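Local coordinates for protein farnesyl pyrophosphate synthase (Pseudomonas aeruginosa, PDB 3ZOU) that condenses isopentenyl diphosphate with geranyl diphosphate to make farnesyl diphosphate, the fifteen-carbon precursor of longer isoprenoids, at residues A8-R13 and R48-Y53; A55-A58 and A62-R65. All blocks are in the same frame, centred on the assembly; numbering follows the deposited sequence.

Interaction 1 of 2, residues A8-R13 and R48-Y53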
ATOM      1  N   ALA A   8      19.516  14.677 -13.844  1.00 17.38           N
ATOM      2  CA  ALA A   8      18.536  15.180 -14.825  1.00 17.69           C
ATOM      3  C   ALA A   8      18.010  14.094 -15.744  1.00 17.20           C
ATOM      4  O   ALA A   8      16.819  14.082 -16.044  1.00 19.90           O
ATOM      5  CB  ALA A   8      19.115  16.345 -15.615  1.00 19.77           C
ATOM      6  N   ARG A   9      18.868  13.190 -16.212  1.00 17.41           N
ATOM      7  CA  ARG A   9      18.458  12.069 -17.061  1.00 19.15           C
ATOM      8  C   ARG A   9      17.504  11.099 -16.327  1.00 18.62           C
ATOM      9  O   ARG A   9      16.470  10.653 -16.883  1.00 18.34           O
ATOM     10  CB  ARG A   9      19.644  11.263 -17.582  1.00 25.81           C
ATOM     11  CG  ARG A   9      20.374  11.892 -18.754  1.00 36.97           C
ATOM     12  CD  ARG A   9      21.148  10.833 -19.587  1.00 47.11           C
ATOM     13  NE  ARG A   9      21.784   9.752 -18.807  1.00 55.87           N
ATOM     14  CZ  ARG A   9      23.096   9.627 -18.525  1.00 66.42           C
ATOM     15  NH1 ARG A   9      24.003  10.523 -18.937  1.00 74.08           N
ATOM     16  NH2 ARG A   9      23.514   8.577 -17.819  1.00 62.09           N
ATOM     17  N   CYS A  10      17.842  10.779 -15.073  1.00 15.65           N
ATOM     18  CA  CYS A  10      16.962   9.888 -14.328  1.00 14.95           C
ATOM     19  C   CYS A  10      15.635  10.574 -14.058  1.00 15.11           C
ATOM     20  O   CYS A  10      14.574   9.888 -14.111  1.00 14.47           O
ATOM     21  CB  CYS A  10      17.626   9.513 -13.012  1.00 15.55           C
ATOM     22  SG  CYS A  10      19.060   8.435 -13.192  1.00 15.29           S
ATOM     23  N   GLN A  11      15.662  11.866 -13.741  1.00 14.57           N
ATOM     24  CA  GLN A  11      14.437  12.640 -13.466  1.00 14.20           C
ATOM     25  C   GLN A  11      13.538  12.616 -14.709  1.00 15.65           C
ATOM     26  O   GLN A  11      12.356  12.299 -14.633  1.00 14.71           O
ATOM     27  CB  GLN A  11      14.796  14.090 -13.063  1.00 17.37           C
ATOM     28  CG  GLN A  11      13.632  14.962 -12.684  1.00 19.95           C
ATOM     29  CD  GLN A  11      14.173  16.353 -12.384  1.00 29.80           C
ATOM     30  OE1 GLN A  11      14.769  16.961 -13.263  1.00 38.80           O
ATOM     31  NE2 GLN A  11      14.041  16.824 -11.172  1.00 36.73           N
ATOM     32  N   ALA A  12      14.101  12.921 -15.874  1.00 16.19           N
ATOM     33  CA  ALA A  12      13.272  12.956 -17.069  1.00 16.60           C
ATOM     34  C   ALA A  12      12.643  11.605 -17.354  1.00 16.38           C
ATOM     35  O   ALA A  12      11.489  11.532 -17.765  1.00 17.41           O
ATOM     36  CB  ALA A  12      14.089  13.441 -18.263  1.00 18.07           C
ATOM     37  N   ARG A  13      13.409  10.541 -17.211  1.00 15.96           N
ATOM     38  CA  ARG A  13      12.963   9.197 -17.528  1.00 17.11           C
ATOM     39  C   ARG A  13      11.831   8.767 -16.598  1.00 17.39           C
ATOM     40  O   ARG A  13      10.768   8.318 -17.027  1.00 17.98           O
ATOM     41  CB  ARG A  13      14.118   8.262 -17.409  1.00 20.09           C
ATOM     42  CG  ARG A  13      13.784   6.909 -17.983  1.00 23.81           C
ATOM     43  CD  ARG A  13      14.873   5.870 -18.103  1.00 28.71           C
ATOM     44  NE  ARG A  13      14.187   4.758 -18.750  1.00 31.08           N
ATOM     45  CZ  ARG A  13      14.053   4.514 -20.060  1.00 37.34           C
ATOM     46  NH1 ARG A  13      14.668   5.254 -20.982  1.00 37.92           N
ATOM     47  NH2 ARG A  13      13.308   3.475 -20.455  1.00 36.48           N
ATOM     48  N   ARG A  48      15.446   8.841  -5.283  1.00  9.95           N
ATOM     49  CA  ARG A  48      15.192   7.442  -5.153  1.00  9.33           C
ATOM     50  C   ARG A  48      15.107   6.684  -6.476  1.00  9.28           C
ATOM     51  O   ARG A  48      15.828   5.684  -6.630  1.00  9.82           O
ATOM     52  CB  ARG A  48      13.952   7.263  -4.248  1.00  9.27           C
ATOM     53  CG  ARG A  48      14.242   7.638  -2.793  1.00 10.08           C
ATOM     54  CD  ARG A  48      12.976   7.919  -2.027  1.00 10.29           C
ATOM     55  NE  ARG A  48      13.319   8.487  -0.713  1.00 11.15           N
ATOM     56  CZ  ARG A  48      13.646   9.756  -0.543  1.00 11.00           C
ATOM     57  NH1 ARG A  48      13.657  10.628  -1.561  1.00 11.62           N
ATOM     58  NH2 ARG A  48      13.987  10.192   0.644  1.00 11.80           N
ATOM     59  N   PRO A  49      14.543   7.309  -7.519  1.00  9.14           N
ATOM     60  CA  PRO A  49      14.733   6.784  -8.879  1.00  8.79           C
ATOM     61  C   PRO A  49      16.214   6.732  -9.326  1.00  9.89           C
ATOM     62  O   PRO A  49      16.610   5.721  -9.876  1.00  9.74           O
ATOM     63  CB  PRO A  49      13.921   7.708  -9.706  1.00  9.10           C
ATOM     64  CG  PRO A  49      12.707   7.995  -8.799  1.00  8.99           C
ATOM     65  CD  PRO A  49      13.331   8.157  -7.451  1.00  8.95           C
ATOM     66  N   LEU A  50      16.920   7.808  -9.043  1.00 10.01           N
ATOM     67  CA  LEU A  50      18.385   7.914  -9.407  1.00 10.24           C
ATOM     68  C   LEU A  50      19.080   6.681  -8.842  1.00 10.47           C
ATOM     69  O   LEU A  50      19.870   5.983  -9.463  1.00 12.15           O
ATOM     70  CB  LEU A  50      18.942   9.190  -8.838  1.00 11.34           C
ATOM     71  CG  LEU A  50      20.373   9.635  -9.303  1.00 12.95           C
ATOM     72  CD1 LEU A  50      20.591  11.071  -8.924  1.00 14.02           C
ATOM     73  CD2 LEU A  50      21.386   8.749  -8.675  1.00 13.46           C
ATOM     74  N   LEU A  51      18.805   6.400  -7.558  1.00  9.80           N
ATOM     75  CA  LEU A  51      19.418   5.305  -6.868  1.00 10.96           C
ATOM     76  C   LEU A  51      19.091   3.976  -7.535  1.00 11.13           C
ATOM     77  O   LEU A  51      19.936   3.083  -7.611  1.00 10.10           O
ATOM     78  CB  LEU A  51      19.030   5.302  -5.380  1.00 10.55           C
ATOM     79  CG  LEU A  51      19.736   6.369  -4.525  1.00 11.07           C
ATOM     80  CD1 LEU A  51      19.066   6.574  -3.178  1.00 12.48           C
ATOM     81  CD2 LEU A  51      21.216   6.048  -4.359  1.00 12.97           C
ATOM     82  N   ALA A  52      17.804   3.761  -7.855  1.00 11.11           N
ATOM     83  CA  ALA A  52      17.392   2.495  -8.528  1.00 10.18           C
ATOM     84  C   ALA A  52      18.121   2.348  -9.867  1.00 10.62           C
ATOM     85  O   ALA A  52      18.650   1.295 -10.132  1.00 10.71           O
ATOM     86  CB  ALA A  52      15.882   2.465  -8.705  1.00 12.06           C
ATOM     87  N   TYR A  53      18.112   3.373 -10.674  1.00 10.08           N
ATOM     88  CA  TYR A  53      18.812   3.282 -11.987  1.00 11.50           C
ATOM     89  C   TYR A  53      20.292   3.041 -11.738  1.00 12.69           C
ATOM     90  O   TYR A  53      20.904   2.203 -12.404  1.00 12.50           O
ATOM     91  CB  TYR A  53      18.639   4.579 -12.776  1.00 11.47           C
ATOM     92  CG  TYR A  53      17.232   4.733 -13.307  1.00 11.09           C
ATOM     93  CD1 TYR A  53      16.632   3.764 -14.097  1.00 12.46           C
ATOM     94  CD2 TYR A  53      16.499   5.889 -13.077  1.00 11.96           C
ATOM     95  CE1 TYR A  53      15.371   3.928 -14.614  1.00 14.04           C
ATOM     96  CE2 TYR A  53      15.195   6.034 -13.544  1.00 11.97           C
ATOM     97  CZ  TYR A  53      14.656   5.066 -14.365  1.00 12.77           C
ATOM     98  OH  TYR A  53      13.340   5.186 -14.860  1.00 15.03           O
TER
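C10 of helix 3-19 pushes its thiol against helix 47-58, where it meets L50 and Y53 at once. The apolar part of the contact gathers round this sulfur: C10 SG rests 3.9 Å from L50 CA, with L50 CG a little farther off at 4.3 Å from the same SG. The first torsion sets SG opposite the carbonyl carbon of C10 and aims it at the neighbouring helix. The sulfur-aromatic contact comes next. C10 SG lies 3.6 Å from Y53 CD2. Its approach to the ring is oblique, 63° off the ring normal. The two helices belong to the all-helical polyprenyl synthase fold; their segments cross at 103° with axes 8.9 Å apart, and C10 and L50, the pair of nearest CA atoms, fill the crossing. L50 also touches the bound benzoxazolone-propanoic acid fragment, so one end of the contact borders that pocket. R13 covers the phenol end of Y53 with its aliphatic stem: R13 CG is 3.6 Å from Y53 OH, and R13 CD is 3.8 Å from Y53 CZ. The guanidinium and ring planes stand 89° apart, with the hydroxyl at the guanidinium edge. Polar bonding converges on D67, whose OD1 takes a salt bridge from R13 NE and shares a hydrogen bond with Y53 OH.

Interaction 2 of 2, residues A55-A58 and A62-R65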
ATOM      1  N   ALA A  55      21.935   1.785  -9.129  1.00 10.70           N
ATOM      2  CA  ALA A  55      22.249   0.473  -8.635  1.00 12.13           C
ATOM      3  C   ALA A  55      22.132  -0.598  -9.752  1.00 12.83           C
ATOM      4  O   ALA A  55      22.926  -1.555  -9.772  1.00 13.51           O
ATOM      5  CB  ALA A  55      21.325   0.123  -7.435  1.00 12.15           C
ATOM      6  N   CYS A  56      21.119  -0.476 -10.581  1.00 11.95           N
ATOM      7  CA  CYS A  56      20.917  -1.389 -11.677  1.00 13.91           C
ATOM      8  C   CYS A  56      22.181  -1.297 -12.586  1.00 14.06           C
ATOM      9  O   CYS A  56      22.774  -2.360 -12.874  1.00 15.21           O
ATOM     10  CB  CYS A  56      19.680  -1.006 -12.417  1.00 13.64           C
ATOM     11  SG  CYS A  56      19.285  -2.064 -13.819  1.00 16.17           S
ATOM     12  N   GLU A  57      22.617  -0.094 -12.933  1.00 14.33           N
ATOM     13  CA  GLU A  57      23.846   0.097 -13.792  1.00 16.64           C
ATOM     14  C   GLU A  57      25.102  -0.391 -13.107  1.00 17.17           C
ATOM     15  O   GLU A  57      26.018  -0.962 -13.765  1.00 16.13           O
ATOM     16  CB  GLU A  57      24.011   1.532 -14.243  1.00 19.12           C
ATOM     17  CG  GLU A  57      22.915   2.058 -15.108  1.00 23.42           C
ATOM     18  CD  GLU A  57      23.231   3.537 -15.521  1.00 28.04           C
ATOM     19  OE1 GLU A  57      24.395   3.897 -15.744  1.00 39.09           O
ATOM     20  OE2 GLU A  57      22.340   4.377 -15.541  1.00 36.56           O
ATOM     21  N   ALA A  58      25.186  -0.232 -11.798  1.00 14.29           N
ATOM     22  CA  ALA A  58      26.342  -0.642 -11.023  1.00 14.19           C
ATOM     23  C   ALA A  58      26.604  -2.109 -11.198  1.00 16.23           C
ATOM     24  O   ALA A  58      27.761  -2.566 -11.107  1.00 19.28           O
ATOM     25  CB  ALA A  58      26.179  -0.317  -9.536  1.00 13.62           C
ATOM     26  N   ALA A  62      21.015  -2.748 -17.988  1.00 21.25           N
ATOM     27  CA  ALA A  62      20.567  -1.582 -18.725  1.00 22.84           C
ATOM     28  C   ALA A  62      19.540  -0.840 -17.827  1.00 23.28           C
ATOM     29  O   ALA A  62      18.669  -1.492 -17.277  1.00 20.58           O
ATOM     30  CB  ALA A  62      19.912  -2.003 -20.032  1.00 24.35           C
ATOM     31  N   PRO A  63      19.650   0.492 -17.700  1.00 25.13           N
ATOM     32  CA  PRO A  63      18.771   1.241 -16.751  1.00 23.68           C
ATOM     33  C   PRO A  63      17.285   1.099 -16.960  1.00 24.25           C
ATOM     34  O   PRO A  63      16.529   1.109 -15.989  1.00 20.43           O
ATOM     35  CB  PRO A  63      19.204   2.698 -16.924  1.00 28.40           C
ATOM     36  CG  PRO A  63      19.932   2.749 -18.255  1.00 28.37           C
ATOM     37  CD  PRO A  63      20.561   1.398 -18.423  1.00 27.19           C
ATOM     38  N   GLN A  64      16.832   0.950 -18.192  1.00 22.27           N
ATOM     39  CA  GLN A  64      15.427   0.747 -18.441  0.50 22.77           C
ATOM     40  C   GLN A  64      14.811  -0.462 -17.676  1.00 19.85           C
ATOM     41  O   GLN A  64      13.634  -0.432 -17.390  1.00 18.41           O
ATOM     42  CB  GLN A  64      15.108   0.715 -19.946  0.50 24.87           C
ATOM     43  CG  GLN A  64      15.811  -0.357 -20.746  0.50 29.30           C
ATOM     44  CD  GLN A  64      17.142   0.128 -21.364  0.50 29.75           C
ATOM     45  OE1 GLN A  64      17.834   1.030 -20.853  0.50 26.36           O
ATOM     46  NE2 GLN A  64      17.490  -0.478 -22.495  0.50 32.74           N
ATOM     47  N   ARG A  65      15.603  -1.468 -17.308  1.00 17.12           N
ATOM     48  CA  ARG A  65      15.160  -2.600 -16.563  1.00 16.64           C
ATOM     49  C   ARG A  65      14.598  -2.126 -15.212  1.00 14.61           C
ATOM     50  O   ARG A  65      13.756  -2.823 -14.624  1.00 15.26           O
ATOM     51  CB  ARG A  65      16.253  -3.603 -16.280  1.00 16.02           C
ATOM     52  CG  ARG A  65      16.827  -4.211 -17.591  1.00 19.00           C
ATOM     53  CD  ARG A  65      18.030  -5.072 -17.317  1.00 19.76           C
ATOM     54  NE  ARG A  65      17.695  -6.195 -16.471  1.00 19.43           N
ATOM     55  CZ  ARG A  65      17.247  -7.397 -16.862  1.00 21.51           C
ATOM     56  NH1 ARG A  65      17.166  -7.697 -18.174  1.00 23.49           N
ATOM     57  NH2 ARG A  65      16.987  -8.349 -15.969  1.00 19.62           N
TER
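C56 and E57, neighbours in the last turn of helix 47-58, reach the returning chain 62-65 in different ways. The C56 side chain starts out toward that chain, and its SG lies anti to the backbone N (chi1 -180°), which carries the sulfur to 3.6 Å from A62 O. From there C56 SG also reaches the aliphatic base of R65, at 4.2 Å from CB, so the buried thiol packs against the inside of the bend. A62 O itself accepts the backbone N-H of R65 at 3.1 Å, a bond of the 3-10 segment that begins at P63. E57 leaves the helix at a slant, and its extended chain crosses the P63 ring obliquely. E57 CG lies 4.1 Å from P63 CD, while E57 OE2 lies 3.8 Å from P63 CB; methylene and carboxylate thus both rest against the proline, with no hydrogen bond between the two residues. The carboxylate is tied instead to helix 3-19, through a hydrogen bond between E57 OE2 and Y6 OH. R65 NE bonds to A196 O, at the end of helix 171-196. The arrangement is a short link between consecutive helices: three residues after helix 47-58 the chain doubles back, and a 3-10 segment introduced by proline leads it toward helix 67-85 of the all-helical prenyltransferase fold.

Both contacts use helix 47-58 and follow one another along the chain: interaction 1 joins its first half to helix 3-19, and interaction 2 folds its C-terminal end against the loop that leads to helix 67-85. Their centres are 10 Å apart, on the same side of the chain's centre, and they touch directly: Y53 CD1 packs 3.3 Å from P63 O, and the R13 side chain packs on Q64. The returning loop therefore lies beside the R13-Y53 pair, just ahead of the helix that supplies D67. Interaction 1 borders the fragment pocket through L50, whereas the E57 side chain in interaction 2 is about 13 Å from that ligand.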